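Local coordinates for protein polyhedrin (Uranotaenia sapphirina cypovirus, PDB 4ZQX) that forms the crystalline polyhedra that encase cypovirus particles and holds bound ATP in its crystal, at residues Val30-Tyr35 and Ser103-Gly108; Cys40-Phe45 and Gln209-Ala214; Asn47-Lys52 and Gly195-Gly200. All blocks are in the same frame, centred on the assembly; numbering follows the deposited sequence.

Interaction 1: residues Val30-Tyr35 and Ser103-Gly108; sequences VIVAEY and SFYLRG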
loop_
_atom_site.group_PDB
_atom_site.type_symbol
_atom_site.label_atom_id
_atom_site.label_comp_id
_atom_site.label_asym_id
_atom_site.label_seq_id
_atom_site.Cartn_x
_atom_site.Cartn_y
_atom_site.Cartn_z
ATOM N N VAL A 30 4.601 15.437 -7.009
ATOM C CA VAL A 30 4.849 15.954 -5.672
ATOM C C VAL A 30 3.651 16.746 -5.214
ATOM O O VAL A 30 3.233 17.698 -5.858
ATOM C CB VAL A 30 6.086 16.854 -5.609
ATOM C CG1 VAL A 30 6.255 17.436 -4.194
ATOM C CG2 VAL A 30 7.323 16.068 -5.996
ATOM N N ILE A 31 3.094 16.328 -4.091
ATOM C CA ILE A 31 2.013 17.059 -3.460
ATOM C C ILE A 31 2.569 17.794 -2.269
ATOM O O ILE A 31 3.269 17.201 -1.456
ATOM C CB ILE A 31 0.917 16.095 -3.006
ATOM C CG1 ILE A 31 0.396 15.335 -4.227
ATOM C CG2 ILE A 31 -0.210 16.857 -2.292
ATOM C CD1 ILE A 31 -0.564 14.248 -3.920
ATOM N N VAL A 32 2.286 19.094 -2.189
ATOM C CA VAL A 32 2.718 19.899 -1.057
ATOM C C VAL A 32 1.519 20.471 -0.320
ATOM O O VAL A 32 0.686 21.182 -0.917
ATOM C CB VAL A 32 3.585 21.088 -1.516
ATOM C CG1 VAL A 32 4.079 21.918 -0.310
ATOM C CG2 VAL A 32 4.747 20.604 -2.381
ATOM N N ALA A 33 1.452 20.178 0.976
ATOM C CA ALA A 33 0.473 20.780 1.873
ATOM C C ALA A 33 1.156 21.890 2.664
ATOM O O ALA A 33 2.214 21.677 3.227
ATOM C CB ALA A 33 -0.088 19.721 2.838
ATOM N N GLU A 34 0.546 23.068 2.696
ATOM C CA GLU A 34 1.073 24.198 3.461
ATOM C C GLU A 34 0.058 24.540 4.557
ATOM O O GLU A 34 -1.145 24.599 4.306
ATOM C CB GLU A 34 1.351 25.408 2.550
ATOM C CG GLU A 34 2.027 26.588 3.289
ATOM C CD GLU A 34 2.499 27.740 2.387
ATOM O OE1 GLU A 34 2.518 28.892 2.883
ATOM O OE2 GLU A 34 2.874 27.515 1.211
ATOM N N TYR A 35 0.560 24.757 5.769
ATOM C CA TYR A 35 -0.277 24.952 6.949
ATOM C C TYR A 35 -0.221 26.413 7.417
ATOM O O TYR A 35 0.592 27.196 6.927
ATOM C CB TYR A 35 0.183 23.964 8.037
ATOM C CG TYR A 35 0.121 22.534 7.541
ATOM C CD1 TYR A 35 -1.040 21.779 7.673
ATOM C CD2 TYR A 35 1.204 21.947 6.904
ATOM C CE1 TYR A 35 -1.111 20.476 7.219
ATOM C CE2 TYR A 35 1.146 20.643 6.443
ATOM C CZ TYR A 35 -0.012 19.916 6.592
ATOM O OH TYR A 35 -0.071 18.624 6.133
ATOM N N SER A 103 -0.818 22.078 -3.243
ATOM C CA SER A 103 -0.188 22.264 -4.537
ATOM C C SER A 103 0.176 20.901 -5.088
ATOM O O SER A 103 0.768 20.092 -4.383
ATOM C CB SER A 103 1.095 23.077 -4.373
ATOM O OG SER A 103 0.826 24.313 -3.760
ATOM N N PHE A 104 -0.153 20.677 -6.356
ATOM C CA PHE A 104 0.095 19.416 -7.035
ATOM C C PHE A 104 1.043 19.681 -8.194
ATOM O O PHE A 104 0.680 20.378 -9.127
ATOM C CB PHE A 104 -1.213 18.823 -7.582
ATOM C CG PHE A 104 -2.209 18.471 -6.522
ATOM C CD1 PHE A 104 -3.031 19.438 -5.975
ATOM C CD2 PHE A 104 -2.320 17.173 -6.066
ATOM C CE1 PHE A 104 -3.933 19.115 -4.994
ATOM C CE2 PHE A 104 -3.219 16.853 -5.091
ATOM C CZ PHE A 104 -4.026 17.830 -4.552
ATOM N N TYR A 105 2.246 19.114 -8.126
ATOM C CA TYR A 105 3.266 19.296 -9.153
ATOM C C TYR A 105 3.444 18.001 -9.939
ATOM O O TYR A 105 3.760 16.976 -9.355
ATOM C CB TYR A 105 4.581 19.716 -8.494
ATOM C CG TYR A 105 4.504 21.112 -7.924
ATOM C CD1 TYR A 105 4.587 22.216 -8.760
ATOM C CD2 TYR A 105 4.312 21.331 -6.566
ATOM C CE1 TYR A 105 4.490 23.502 -8.266
ATOM C CE2 TYR A 105 4.243 22.618 -6.059
ATOM C CZ TYR A 105 4.321 23.702 -6.923
ATOM O OH TYR A 105 4.242 25.010 -6.472
ATOM N N LEU A 106 3.207 18.057 -11.251
ATOM C CA LEU A 106 3.301 16.881 -12.118
ATOM C C LEU A 106 4.381 17.096 -13.165
ATOM O O LEU A 106 4.412 18.150 -13.810
ATOM C CB LEU A 106 1.963 16.622 -12.838
ATOM C CG LEU A 106 0.786 16.052 -12.039
ATOM C CD1 LEU A 106 0.253 17.052 -11.027
ATOM C CD2 LEU A 106 -0.329 15.618 -12.984
ATOM N N ARG A 107 5.261 16.114 -13.349
ATOM C CA ARG A 107 6.344 16.282 -14.308
ATOM C C ARG A 107 6.579 14.990 -15.058
ATOM O O ARG A 107 6.790 13.950 -14.451
ATOM C CB ARG A 107 7.649 16.713 -13.607
ATOM C CG ARG A 107 8.729 17.219 -14.567
ATOM C CD ARG A 107 10.125 17.281 -13.911
ATOM N NE ARG A 107 11.066 18.045 -14.730
ATOM C CZ ARG A 107 11.770 17.551 -15.745
ATOM N NH1 ARG A 107 11.672 16.271 -16.069
ATOM N NH2 ARG A 107 12.583 18.341 -16.433
ATOM N N GLY A 108 6.572 15.071 -16.379
ATOM C CA GLY A 108 6.851 13.914 -17.200
ATOM C C GLY A 108 5.891 13.722 -18.343
ATOM O O GLY A 108 5.217 14.663 -18.781
HETATM O O HOH W 1 0.996 24.113 -1.184
#

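Interaction 2: residues Cys40-Phe45 and Gln209-Ala214; sequences CKSFHF and QWFDNA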
loop_
_atom_site.group_PDB
_atom_site.type_symbol
_atom_site.label_atom_id
_atom_site.label_comp_id
_atom_site.label_asym_id
_atom_site.label_seq_id
_atom_site.Cartn_x
_atom_site.Cartn_y
_atom_site.Cartn_z
ATOM N N CYS A 40 5.366 22.996 5.876
ATOM C CA CYS A 40 4.995 22.246 4.680
ATOM C C CYS A 40 5.254 20.773 4.875
ATOM O O CYS A 40 6.227 20.372 5.540
ATOM C CB CYS A 40 5.816 22.691 3.465
ATOM S SG CYS A 40 5.591 24.403 2.954
ATOM N N LYS A 41 4.379 19.975 4.279
ATOM C CA LYS A 41 4.568 18.537 4.188
ATOM C C LYS A 41 4.532 18.185 2.710
ATOM O O LYS A 41 3.642 18.626 1.997
ATOM C CB LYS A 41 3.441 17.827 4.933
ATOM C CG LYS A 41 3.839 16.591 5.639
ATOM C CD LYS A 41 2.777 16.147 6.650
ATOM C CE LYS A 41 2.841 14.655 6.803
ATOM N NZ LYS A 41 1.919 14.137 7.825
ATOM N N SER A 42 5.516 17.431 2.234
ATOM C CA SER A 42 5.521 17.009 0.826
ATOM C C SER A 42 5.435 15.498 0.718
ATOM O O SER A 42 5.970 14.783 1.552
ATOM C CB SER A 42 6.750 17.509 0.074
ATOM O OG SER A 42 7.931 16.937 0.593
ATOM N N PHE A 43 4.748 15.039 -0.325
ATOM C CA PHE A 43 4.528 13.626 -0.593
ATOM C C PHE A 43 4.943 13.389 -2.029
ATOM O O PHE A 43 4.445 14.071 -2.932
ATOM C CB PHE A 43 3.041 13.264 -0.460
ATOM C CG PHE A 43 2.420 13.637 0.877
ATOM C CD1 PHE A 43 1.944 14.921 1.100
ATOM C CD2 PHE A 43 2.291 12.697 1.897
ATOM C CE1 PHE A 43 1.357 15.272 2.327
ATOM C CE2 PHE A 43 1.703 13.040 3.127
ATOM C CZ PHE A 43 1.243 14.333 3.335
ATOM N N HIS A 44 5.857 12.447 -2.242
ATOM C CA HIS A 44 6.323 12.118 -3.592
ATOM C C HIS A 44 5.893 10.729 -4.047
ATOM O O HIS A 44 6.088 9.750 -3.317
ATOM C CB HIS A 44 7.849 12.201 -3.685
ATOM C CG HIS A 44 8.367 11.711 -4.997
ATOM N ND1 HIS A 44 8.926 10.461 -5.161
ATOM C CD2 HIS A 44 8.351 12.281 -6.226
ATOM C CE1 HIS A 44 9.258 10.293 -6.429
ATOM N NE2 HIS A 44 8.911 11.377 -7.098
ATOM N N PHE A 45 5.354 10.650 -5.267
ATOM C CA PHE A 45 4.948 9.385 -5.886
ATOM C C PHE A 45 5.497 9.361 -7.293
ATOM O O PHE A 45 5.623 10.404 -7.926
ATOM C CB PHE A 45 3.422 9.264 -6.010
ATOM C CG PHE A 45 2.686 9.355 -4.708
ATOM C CD1 PHE A 45 2.330 10.589 -4.190
ATOM C CD2 PHE A 45 2.319 8.208 -4.016
ATOM C CE1 PHE A 45 1.638 10.680 -2.986
ATOM C CE2 PHE A 45 1.633 8.293 -2.809
ATOM C CZ PHE A 45 1.284 9.529 -2.301
ATOM N N GLN A 209 8.127 14.110 3.407
ATOM C CA GLN A 209 9.062 14.997 4.103
ATOM C C GLN A 209 8.324 16.130 4.784
ATOM O O GLN A 209 7.260 16.558 4.332
ATOM C CB GLN A 209 10.107 15.555 3.134
ATOM C CG GLN A 209 11.106 14.516 2.644
ATOM C CD GLN A 209 11.999 15.047 1.526
ATOM O OE1 GLN A 209 11.518 15.427 0.463
ATOM N NE2 GLN A 209 13.297 15.095 1.771
ATOM N N TRP A 210 8.916 16.601 5.877
ATOM C CA TRP A 210 8.383 17.687 6.690
ATOM C C TRP A 210 9.350 18.857 6.628
ATOM O O TRP A 210 10.552 18.660 6.742
ATOM C CB TRP A 210 8.294 17.256 8.150
ATOM C CG TRP A 210 7.267 16.218 8.458
ATOM C CD1 TRP A 210 6.053 16.428 9.036
ATOM C CD2 TRP A 210 7.370 14.810 8.231
ATOM N NE1 TRP A 210 5.385 15.237 9.180
ATOM C CE2 TRP A 210 6.173 14.226 8.692
ATOM C CE3 TRP A 210 8.351 13.988 7.679
ATOM C CZ2 TRP A 210 5.927 12.860 8.617
ATOM C CZ3 TRP A 210 8.104 12.615 7.603
ATOM C CH2 TRP A 210 6.899 12.068 8.078
ATOM N N PHE A 211 8.829 20.068 6.463
ATOM C CA PHE A 211 9.649 21.280 6.457
ATOM C C PHE A 211 8.993 22.356 7.324
ATOM O O PHE A 211 7.763 22.463 7.372
ATOM C CB PHE A 211 9.820 21.809 5.031
ATOM C CG PHE A 211 10.409 20.809 4.078
ATOM C CD1 PHE A 211 11.784 20.678 3.942
ATOM C CD2 PHE A 211 9.593 20.002 3.323
ATOM C CE1 PHE A 211 12.330 19.747 3.052
ATOM C CE2 PHE A 211 10.135 19.065 2.443
ATOM C CZ PHE A 211 11.501 18.944 2.315
ATOM N N ASP A 212 9.804 23.161 8.001
ATOM C CA ASP A 212 9.246 24.192 8.881
ATOM C C ASP A 212 8.793 25.429 8.132
ATOM O O ASP A 212 7.974 26.194 8.637
ATOM C CB ASP A 212 10.231 24.573 9.993
ATOM C CG ASP A 212 10.298 23.525 11.064
ATOM O OD1 ASP A 212 9.277 23.313 11.715
ATOM O OD2 ASP A 212 11.347 22.895 11.248
ATOM N N ASN A 213 9.308 25.617 6.923
ATOM C CA ASN A 213 8.910 26.746 6.092
ATOM C C ASN A 213 9.155 26.434 4.625
ATOM O O ASN A 213 9.872 25.499 4.297
ATOM C CB ASN A 213 9.621 28.042 6.525
ATOM C CG ASN A 213 11.149 27.940 6.484
ATOM O OD1 ASN A 213 11.743 27.648 5.436
ATOM N ND2 ASN A 213 11.795 28.204 7.629
ATOM N N ALA A 214 8.540 27.211 3.745
ATOM C CA ALA A 214 8.638 26.951 2.307
ATOM C C ALA A 214 10.063 27.108 1.762
ATOM O O ALA A 214 10.468 26.349 0.900
ATOM C CB ALA A 214 7.678 27.829 1.529
HETATM O O HOH W 2 8.430 14.444 -0.540
#

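Interaction 3: residues Asn47-Lys52 and Gly195-Gly200; sequences NPFVIK and GNVIEG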
loop_
_atom_site.group_PDB
_atom_site.type_symbol
_atom_site.label_atom_id
_atom_site.label_comp_id
_atom_site.label_asym_id
_atom_site.label_seq_id
_atom_site.Cartn_x
_atom_site.Cartn_y
_atom_site.Cartn_z
ATOM N N ASN A 47 5.648 6.660 -11.077
ATOM C CA ASN A 47 5.463 5.410 -11.847
ATOM C C ASN A 47 5.536 5.711 -13.327
ATOM O O ASN A 47 5.253 6.827 -13.719
ATOM C CB ASN A 47 4.092 4.791 -11.553
ATOM C CG ASN A 47 3.985 3.356 -12.033
ATOM O OD1 ASN A 47 3.379 3.064 -13.072
ATOM N ND2 ASN A 47 4.574 2.448 -11.272
ATOM N N PRO A 48 5.897 4.719 -14.162
ATOM C CA PRO A 48 5.925 5.030 -15.595
ATOM C C PRO A 48 4.566 4.954 -16.267
ATOM O O PRO A 48 4.428 5.519 -17.341
ATOM C CB PRO A 48 6.847 3.931 -16.175
ATOM C CG PRO A 48 7.615 3.405 -14.996
ATOM C CD PRO A 48 6.613 3.466 -13.869
ATOM N N PHE A 49 3.600 4.249 -15.685
ATOM C CA PHE A 49 2.355 3.923 -16.392
ATOM C C PHE A 49 1.110 4.575 -15.783
ATOM O O PHE A 49 0.302 5.177 -16.490
ATOM C CB PHE A 49 2.213 2.401 -16.437
ATOM C CG PHE A 49 3.426 1.719 -16.997
ATOM C CD1 PHE A 49 3.753 1.878 -18.329
ATOM C CD2 PHE A 49 4.260 0.956 -16.189
ATOM C CE1 PHE A 49 4.878 1.272 -18.860
ATOM C CE2 PHE A 49 5.382 0.342 -16.717
ATOM C CZ PHE A 49 5.689 0.505 -18.051
ATOM N N VAL A 50 0.955 4.452 -14.476
ATOM C CA VAL A 50 -0.101 5.153 -13.749
ATOM C C VAL A 50 0.401 5.519 -12.371
ATOM O O VAL A 50 0.726 4.629 -11.581
ATOM C CB VAL A 50 -1.380 4.283 -13.551
ATOM C CG1 VAL A 50 -2.496 5.166 -13.055
ATOM C CG2 VAL A 50 -1.780 3.578 -14.814
ATOM N N ILE A 51 0.492 6.816 -12.071
ATOM C CA ILE A 51 0.786 7.230 -10.693
ATOM C C ILE A 51 -0.522 7.162 -9.926
ATOM O O ILE A 51 -1.539 7.670 -10.399
ATOM C CB ILE A 51 1.322 8.670 -10.557
ATOM C CG1 ILE A 51 2.525 8.910 -11.468
ATOM C CG2 ILE A 51 1.673 8.953 -9.075
ATOM C CD1 ILE A 51 3.049 10.341 -11.411
ATOM N N LYS A 52 -0.494 6.536 -8.752
ATOM C CA LYS A 52 -1.647 6.506 -7.859
ATOM C C LYS A 52 -1.259 7.168 -6.539
ATOM O O LYS A 52 -0.617 6.557 -5.696
ATOM C CB LYS A 52 -2.107 5.066 -7.652
ATOM C CG LYS A 52 -2.601 4.456 -8.946
ATOM C CD LYS A 52 -2.992 3.021 -8.824
ATOM C CE LYS A 52 -3.427 2.506 -10.201
ATOM N NZ LYS A 52 -4.007 1.150 -10.207
ATOM N N GLY A 195 1.598 -7.842 -19.561
ATOM C CA GLY A 195 2.190 -8.385 -18.340
ATOM C C GLY A 195 3.352 -7.548 -17.837
ATOM O O GLY A 195 3.555 -7.372 -16.623
ATOM N N ASN A 196 4.139 -7.028 -18.771
ATOM C CA ASN A 196 5.291 -6.209 -18.391
ATOM C C ASN A 196 4.863 -4.871 -17.772
ATOM O O ASN A 196 5.482 -4.385 -16.819
ATOM C CB ASN A 196 6.229 -6.014 -19.587
ATOM C CG ASN A 196 7.588 -5.470 -19.177
ATOM O OD1 ASN A 196 8.447 -6.195 -18.663
ATOM N ND2 ASN A 196 7.782 -4.192 -19.398
ATOM N N VAL A 197 3.797 -4.291 -18.300
ATOM C CA VAL A 197 3.213 -3.098 -17.707
ATOM C C VAL A 197 2.657 -3.410 -16.313
ATOM O O VAL A 197 2.898 -2.672 -15.368
ATOM C CB VAL A 197 2.105 -2.510 -18.612
ATOM C CG1 VAL A 197 1.383 -1.359 -17.907
ATOM C CG2 VAL A 197 2.689 -2.064 -19.954
ATOM N N ILE A 198 1.919 -4.510 -16.178
ATOM C CA ILE A 198 1.307 -4.838 -14.892
ATOM C C ILE A 198 2.388 -5.030 -13.831
ATOM O O ILE A 198 2.230 -4.601 -12.691
ATOM C CB ILE A 198 0.381 -6.071 -14.998
ATOM C CG1 ILE A 198 -0.887 -5.689 -15.773
ATOM C CG2 ILE A 198 0.012 -6.591 -13.610
ATOM C CD1 ILE A 198 -1.831 -6.844 -16.039
ATOM N N GLU A 199 3.498 -5.642 -14.222
ATOM C CA GLU A 199 4.601 -5.877 -13.298
ATOM C C GLU A 199 5.207 -4.576 -12.787
ATOM O O GLU A 199 5.780 -4.545 -11.694
ATOM C CB GLU A 199 5.676 -6.727 -13.973
ATOM C CG GLU A 199 5.283 -8.192 -14.040
ATOM C CD GLU A 199 6.039 -8.994 -15.079
ATOM O OE1 GLU A 199 6.981 -8.478 -15.697
ATOM O OE2 GLU A 199 5.668 -10.168 -15.285
ATOM N N GLY A 200 5.088 -3.507 -13.571
ATOM C CA GLY A 200 5.707 -2.238 -13.216
ATOM C C GLY A 200 4.852 -1.293 -12.380
ATOM O O GLY A 200 5.353 -0.316 -11.831
#

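Interaction 1: residues Val30-Tyr35 and Ser103-Gly108
V30 and Y105 face each other as an antiparallel hydrogen-bonded pair of neighbouring strands. V30 N donates a hydrogen bond to Y105 O, and Y105 N donates one to V30 O, each 2.9 Å. V32 and S103 form a second such pair. I31 and F104 lie between them as a non-hydrogen-bonded pair.

Y105 can be followed outward. Its CB lies 3.6 Å from V30 O and also faces V30 CB. CG is anti to the carbonyl carbon (chi1 -69°), beside its own backbone N. This puts CG near V30 O, which sits at the edge of the ring, near its plane. CD2 passes this oxygen at 3.9 Å. Further out, CE2 meets CG2 of V32 at 4.2 Å. The tip OH leaves the pair and hydrogen bonds to L230 N and Y164 OH. On this same face of the sheet a water joins V32 O to S103 OG, 2.6 Å from that hydroxyl.

On the other face, I31 and F104 lie side by side and point the same way. I31 CG1 comes 3.8 Å from F104 CD2, and I31 CD1 meets CE2 and CD2 of the same ring. F104 also packs on I174 and V176.

This is the regular pairing of two inner strands, 27-34 and 101-107, in the six-stranded antiparallel sheet of the polyhedrin.

Interaction 2: residues Cys40-Phe45 and Gln209-Ala214
K41 and W210 form the non-hydrogen-bonded pair between two hydrogen-bonded pairs, C40 with F211 and S42 with Q209. Four N-H...O bonds join the antiparallel backbones. C40 and F211 exchange two of them, with F211 N 2.8 Å from C40 O, and S42 and Q209 the other two. K41 CA adds a C-H...O contact to Q209 O at 3.3 Å.

K41 and W210 run side by side and point the same way. K41 CG lies over one face of the five-membered ring of W210, 4.2 Å from its centroid and shifted toward the rim, a CH-pi contact. The lysine chain is extended beyond CG, and CE reaches 3.5 Å from W210 NE1. On the other face of the sheet S42 OG meets the edge of the F211 ring, in its plane, 3.6 Å from CE2. The S42 torsion (chi1 65°) sets OG between the backbone N and the carbonyl carbon, which brings it to this ring edge and to Q209 CB.

The polar ends have other partners. S42 OG is 2.8 Å from a water, which gives a weak bond to Q209 OE1. Q209 NE2 bonds to N80 of the second subunit. N213 is the N-cap of helix 214-225, and its OD1 accepts a hydrogen bond from E216 N.

Sulfur packing closes one end: C40 SG lies 4.0 Å from A214 CA, in the first turn of that helix.

K41 NZ makes a salt bridge to D63 OD1 and a hydrogen bond to E59 O, while W210 NE1 also binds D63 OD1. The buried lysine charge is thus met by a carboxylate shared with the indole, which would be expected to favour its protonated form.

Interaction 3: residues Asn47-Lys52 and Gly195-Gly200
N47 closes an Asx turn with its OD1 and ties the bend 47-50 to G200 of helix 194-200 with its ND2. The side chain thus works at both ends of its amide. OD1 accepts from F49 N at 2.9 Å and from V50 N at 3.1 Å. The two donors come from opposite faces of the carboxamide plane, and the F49 N-H stands well above it. The second bond extends the turn to an Asx motif. ND2 gives the bond across the contact, to G200 O at 2.9 Å. This acceptor lies close to the amide plane, and the N-H...O angle is 153°. G200 O also bonds to T203 OG1, so two donors grip it.

The F49 ring carries the apolar part. V197 CG1 sits over one face, 4.0 Å from the ring centroid and offset toward the rim. P48 CB lies over the centre of the opposite face, 3.8 Å above the plane. The ring is thus held between the helix and its own preceding proline. G200 CA meets the ring edge, 4.4 Å from CE2.

The bend lies between strand 40-47 of the large sheet and strand 50-55 of the three-stranded one. F49 pairs through its backbone with R180, just past strand 173-179. Helix 194-200 packs on the bend, and R139 of the second subunit touches F49.

All three contacts are buried, but they lie at increasing distance from the centre of the chain: about 5, 11 and 17 Å between centres. Interactions 1 and 2 belong to one sheet. Strands 27-34 and 40-47 are neighbours there, and I31 O to F43 N, at 2.9 Å, is a probable hydrogen bond between them. Interaction 1 is inner-strand pairing with largely apolar flanks. Interaction 2 pairs strand 207-211, outermost within this chain, and adds a buried charge. Interaction 3 joins a bend to a helix, with one side-chain bond instead of strand pairing. It meets interaction 2 where F45 packs on I51. All three reach the second subunit.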